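Local coordinates for protein nitroreductase (Desulfitobacterium hafniense, PDB 3PXV) that binds flavin mononucleotide and, as a member of the nitroreductase family, probably catalyses flavin-dependent oxidoreductase reactions, at residues E27-I32 with V52-E57; E65-L70 with N80-R85. All blocks are in the same frame, centred on the assembly; numbering follows the deposited sequence.

Contact 1: residues E27-I32 with V52-E57; sequences ELLQAI and VVKNKE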
# COMPACT_ATOMS: atom_id res chain seq x y z
N GLU B 27 20.26 3.98 -13.20
CA GLU B 27 19.17 4.14 -14.16
C GLU B 27 17.91 3.46 -13.60
O GLU B 27 16.84 4.06 -13.53
CB GLU B 27 19.57 3.51 -15.51
CG GLU B 27 18.70 3.89 -16.73
CD GLU B 27 19.13 3.16 -18.01
OE1 GLU B 27 19.40 1.94 -17.95
OE2 GLU B 27 19.18 3.79 -19.09
N LEU B 28 18.06 2.20 -13.17
CA LEU B 28 16.94 1.44 -12.61
C LEU B 28 16.49 1.93 -11.22
O LEU B 28 15.31 2.00 -10.95
CB LEU B 28 17.27 -0.06 -12.56
CG LEU B 28 17.54 -0.75 -13.90
CD1 LEU B 28 18.12 -2.12 -13.67
CD2 LEU B 28 16.30 -0.82 -14.77
N LEU B 29 17.44 2.24 -10.34
CA LEU B 29 17.12 2.74 -9.02
C LEU B 29 16.30 4.02 -9.13
O LEU B 29 15.36 4.22 -8.37
CB LEU B 29 18.37 3.00 -8.18
CG LEU B 29 19.17 1.80 -7.71
CD1 LEU B 29 20.43 2.26 -6.95
CD2 LEU B 29 18.32 0.85 -6.85
N GLN B 30 16.66 4.88 -10.08
CA GLN B 30 15.96 6.14 -10.31
C GLN B 30 14.54 5.91 -10.81
O GLN B 30 13.62 6.56 -10.34
CB GLN B 30 16.74 7.03 -11.29
CG GLN B 30 16.14 8.39 -11.55
CD GLN B 30 15.93 9.23 -10.28
OE1 GLN B 30 16.64 9.07 -9.27
NE2 GLN B 30 14.95 10.13 -10.33
N ALA B 31 14.36 4.98 -11.76
CA ALA B 31 13.04 4.66 -12.30
C ALA B 31 12.12 4.18 -11.19
O ALA B 31 10.95 4.55 -11.15
CB ALA B 31 13.13 3.59 -13.39
N ILE B 32 12.68 3.37 -10.29
CA ILE B 32 11.94 2.84 -9.15
C ILE B 32 11.58 3.93 -8.14
O ILE B 32 10.45 3.95 -7.62
CB ILE B 32 12.77 1.75 -8.45
CG1 ILE B 32 12.92 0.53 -9.37
CG2 ILE B 32 12.12 1.38 -7.10
CD1 ILE B 32 13.98 -0.49 -8.88
N VAL B 52 16.98 6.08 -1.07
CA VAL B 52 17.62 4.95 -1.78
C VAL B 52 18.98 4.73 -1.16
O VAL B 52 19.90 5.51 -1.39
CB VAL B 52 17.80 5.22 -3.31
CG1 VAL B 52 18.58 4.09 -3.96
CG2 VAL B 52 16.46 5.39 -4.02
N VAL B 53 19.10 3.67 -0.38
CA VAL B 53 20.32 3.39 0.35
C VAL B 53 21.18 2.38 -0.40
O VAL B 53 20.71 1.31 -0.72
CB VAL B 53 20.02 2.85 1.77
CG1 VAL B 53 21.31 2.69 2.55
CG2 VAL B 53 19.09 3.80 2.49
N LYS B 54 22.43 2.74 -0.65
CA LYS B 54 23.41 1.88 -1.33
C LYS B 54 24.68 1.65 -0.51
O LYS B 54 25.53 0.87 -0.90
CB LYS B 54 23.84 2.50 -2.67
CG LYS B 54 22.68 2.88 -3.58
CD LYS B 54 23.11 3.07 -5.03
CE LYS B 54 24.21 4.05 -5.23
NZ LYS B 54 24.61 4.12 -6.65
N ASN B 55 24.81 2.33 0.63
CA ASN B 55 25.99 2.26 1.45
C ASN B 55 26.03 0.94 2.21
O ASN B 55 25.18 0.69 3.07
CB ASN B 55 26.00 3.45 2.39
CG ASN B 55 27.31 3.61 3.14
OD1 ASN B 55 27.53 2.98 4.18
ND2 ASN B 55 28.16 4.51 2.65
N LYS B 56 27.03 0.10 1.91
CA LYS B 56 27.14 -1.23 2.51
C LYS B 56 27.36 -1.18 4.02
O LYS B 56 26.72 -1.90 4.79
CB LYS B 56 28.26 -2.02 1.85
CG LYS B 56 28.28 -3.51 2.19
CD LYS B 56 29.46 -4.27 1.51
CE LYS B 56 29.29 -5.81 1.63
NZ LYS B 56 30.43 -6.60 1.06
N GLU B 57 28.25 -0.30 4.44
CA GLU B 57 28.58 -0.18 5.85
C GLU B 57 27.33 0.10 6.68
O GLU B 57 27.06 -0.61 7.65
CB GLU B 57 29.65 0.91 6.07
CG GLU B 57 30.03 1.16 7.53
CD GLU B 57 30.59 -0.09 8.21
OE1 GLU B 57 31.08 -0.99 7.49
OE2 GLU B 57 30.54 -0.16 9.46
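Leu29 lays one methyl, CD1, over the aliphatic chain of Lys54 and against a methyl of Val52. On the lysine side CD1 lies 3.4 Å from Lys54 CD, tighter than usual for two carbons, and 4.1 Å from Lys54 CG. On the valine side the fit is ordinary, with Leu29 CD1 4.0 Å from Val52 CG1. The side chains cross obliquely in both pairs. Leu29 CG stands anti to its own carbonyl carbon (chi1 -70°), and the extended chi2 carries CD1 out from helix 26-36. The contact is wholly apolar and joins that helix to strand 50-53, the first strand of the antiparallel sheet in this nitroreductase fold. Within the chain 50-53 is an outermost strand. In the dimer, however, Val52 and Val53 pair in parallel with a strand of the second subunit, so the sheet continues across the interface. Lys54 follows directly after the strand. Its chain bends at chi3 (-55°), with the methylenes on the leucine and the ammonium group directed to charged partners. NZ forms salt bridges with Asp26, next to the helical segment, and with Glu189 of the second subunit. Two carboxylates thus share one ammonium, which would probably stabilise its positive charge. Within the same chain, Leu29 also touches Cys95 and Val52 touches Ile97, both on strand 95-101.

Contact 2: residues E65-L70 with N80-R85; sequences EGLAYL and NRIMER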
# COMPACT_ATOMS: atom_id res chain seq x y z
N GLU B 65 22.60 -4.39 14.31
CA GLU B 65 21.84 -3.80 15.42
C GLU B 65 20.46 -4.48 15.51
O GLU B 65 20.01 -4.86 16.61
CB GLU B 65 21.68 -2.30 15.25
CG GLU B 65 20.86 -1.62 16.36
CD GLU B 65 21.46 -1.76 17.76
OE1 GLU B 65 22.72 -1.93 17.89
OE2 GLU B 65 20.66 -1.68 18.73
N GLY B 66 19.81 -4.64 14.37
CA GLY B 66 18.50 -5.30 14.33
C GLY B 66 18.58 -6.67 14.98
O GLY B 66 17.83 -6.95 15.93
N LEU B 67 19.50 -7.51 14.51
CA LEU B 67 19.69 -8.85 15.07
C LEU B 67 19.94 -8.83 16.57
O LEU B 67 19.44 -9.68 17.28
CB LEU B 67 20.84 -9.60 14.40
CG LEU B 67 20.57 -10.04 12.97
CD1 LEU B 67 21.83 -10.65 12.38
CD2 LEU B 67 19.40 -11.05 12.94
N ALA B 68 20.73 -7.86 17.03
CA ALA B 68 21.10 -7.78 18.46
C ALA B 68 19.91 -7.42 19.34
O ALA B 68 19.81 -7.89 20.48
CB ALA B 68 22.25 -6.82 18.67
N TYR B 69 18.99 -6.61 18.81
CA TYR B 69 17.81 -6.26 19.55
C TYR B 69 17.01 -7.52 19.74
O TYR B 69 16.58 -7.81 20.84
CB TYR B 69 16.96 -5.21 18.81
CG TYR B 69 15.80 -4.69 19.64
CD1 TYR B 69 16.03 -3.86 20.72
CD2 TYR B 69 14.49 -5.05 19.35
CE1 TYR B 69 14.98 -3.37 21.51
CE2 TYR B 69 13.43 -4.56 20.13
CZ TYR B 69 13.69 -3.71 21.20
OH TYR B 69 12.67 -3.20 21.99
N LEU B 70 16.82 -8.27 18.66
CA LEU B 70 16.08 -9.53 18.71
C LEU B 70 16.78 -10.50 19.65
O LEU B 70 16.12 -11.12 20.51
CB LEU B 70 15.96 -10.17 17.33
CG LEU B 70 15.05 -9.51 16.30
CD1 LEU B 70 15.21 -10.20 14.91
CD2 LEU B 70 13.63 -9.54 16.79
N ASN B 80 15.87 -16.93 16.96
CA ASN B 80 16.29 -18.28 16.62
C ASN B 80 15.70 -18.74 15.28
O ASN B 80 16.39 -19.42 14.52
CB ASN B 80 15.94 -19.25 17.76
CG ASN B 80 16.81 -19.04 19.01
OD1 ASN B 80 17.93 -18.52 18.94
ND2 ASN B 80 16.30 -19.46 20.15
N ARG B 81 14.46 -18.37 14.97
CA ARG B 81 13.87 -18.73 13.67
C ARG B 81 14.73 -18.09 12.56
O ARG B 81 15.04 -18.75 11.58
CB ARG B 81 12.39 -18.31 13.56
N ILE B 82 15.16 -16.85 12.77
CA ILE B 82 16.05 -16.12 11.84
C ILE B 82 17.46 -16.75 11.68
O ILE B 82 17.96 -16.84 10.56
CB ILE B 82 16.21 -14.65 12.28
CG1 ILE B 82 14.87 -13.93 12.15
CG2 ILE B 82 17.27 -13.96 11.44
CD1 ILE B 82 14.72 -12.73 13.02
N MSE B 83 18.10 -17.16 12.77
CA MSE B 83 19.43 -17.78 12.64
C MSE B 83 19.38 -19.14 11.92
O MSE B 83 20.37 -19.56 11.32
CB MSE B 83 20.13 -17.94 14.01
CG MSE B 83 20.48 -16.63 14.71
SE MSE B 83 21.55 -15.34 13.70
CE MSE B 83 23.34 -16.01 13.99
N GLU B 84 18.23 -19.80 11.99
CA GLU B 84 17.99 -21.10 11.34
C GLU B 84 17.66 -20.96 9.84
O GLU B 84 17.78 -21.91 9.08
CB GLU B 84 16.82 -21.82 12.04
CG GLU B 84 17.08 -22.23 13.51
CD GLU B 84 15.79 -22.49 14.33
OE1 GLU B 84 14.66 -22.35 13.78
OE2 GLU B 84 15.92 -22.83 15.53
N ARG B 85 17.25 -19.77 9.44
CA ARG B 85 16.88 -19.47 8.06
C ARG B 85 18.06 -18.88 7.25
O ARG B 85 17.92 -18.61 6.07
CB ARG B 85 15.64 -18.54 8.09
CG ARG B 85 15.18 -17.96 6.76
CD ARG B 85 13.74 -17.38 6.81
NE ARG B 85 13.58 -16.07 7.48
CZ ARG B 85 12.88 -15.82 8.60
NH1 ARG B 85 12.24 -16.78 9.26
NH2 ARG B 85 12.82 -14.57 9.06
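Ile82 meets Leu67 and Leu70 with two different branches, and these three side chains join two helices. Helices 56-72 and 77-84 are consecutive in the nitroreductase fold, with only a short connection between them. Leu67 and Leu70 are one helical turn apart, so both can face the same isoleucine. The packed part of the contact is entirely hydrocarbon. Ile82 CG2 lies 3.9 Å from Leu67 CD2, a normal van der Waals distance, and these side chains cross at a slant. Ile82 CD1 is directed to Leu70 CD1, and there the side chains cross at about a right angle. The modelled separation of that second pair is too short for two carbons, so its exact value is doubtful. The torsions of Ile82 separate its branches: CG2 is anti to the backbone N, while CG1 is anti to the carbonyl carbon (chi1 -66°). Ile82 and Leu70 are buried. Leu70 also touches Leu139, and the side chain of Ile82 comes within about 4 Å of that of Tyr136, an FMN-binding residue. The bound FMN itself is about 8 Å from the Ile82 side chain, so the contact lies near the flavin pocket. The other side is looser. Leu67 is partly exposed, and the selenomethionine Met83 lies exposed beside it. Met83 comes near only with the end of its side chain, where SE sits 4.9 Å from both Leu67 CD1 and Leu67 CD2, too far for close packing.

Contacts 1 and 2 follow one another along the chain and share helix 56-72. Contact 1 includes its first residues, although the touching there is done by the strand and the lysine before it. Contact 2 uses a later part of the same helix. Their centres are 25 Å apart. Contact 1 lies about 13 Å and contact 2 about 17 Å from the chain centre, measured between centres, so contact 2 is more peripheral, though the touching residues of both are mostly buried. Contact 1 joins helix to sheet at the dimer interface, where its lysine pairs with carboxylates of both subunits. Contact 2 joins helix to helix, without the second subunit, nearer the FMN pocket.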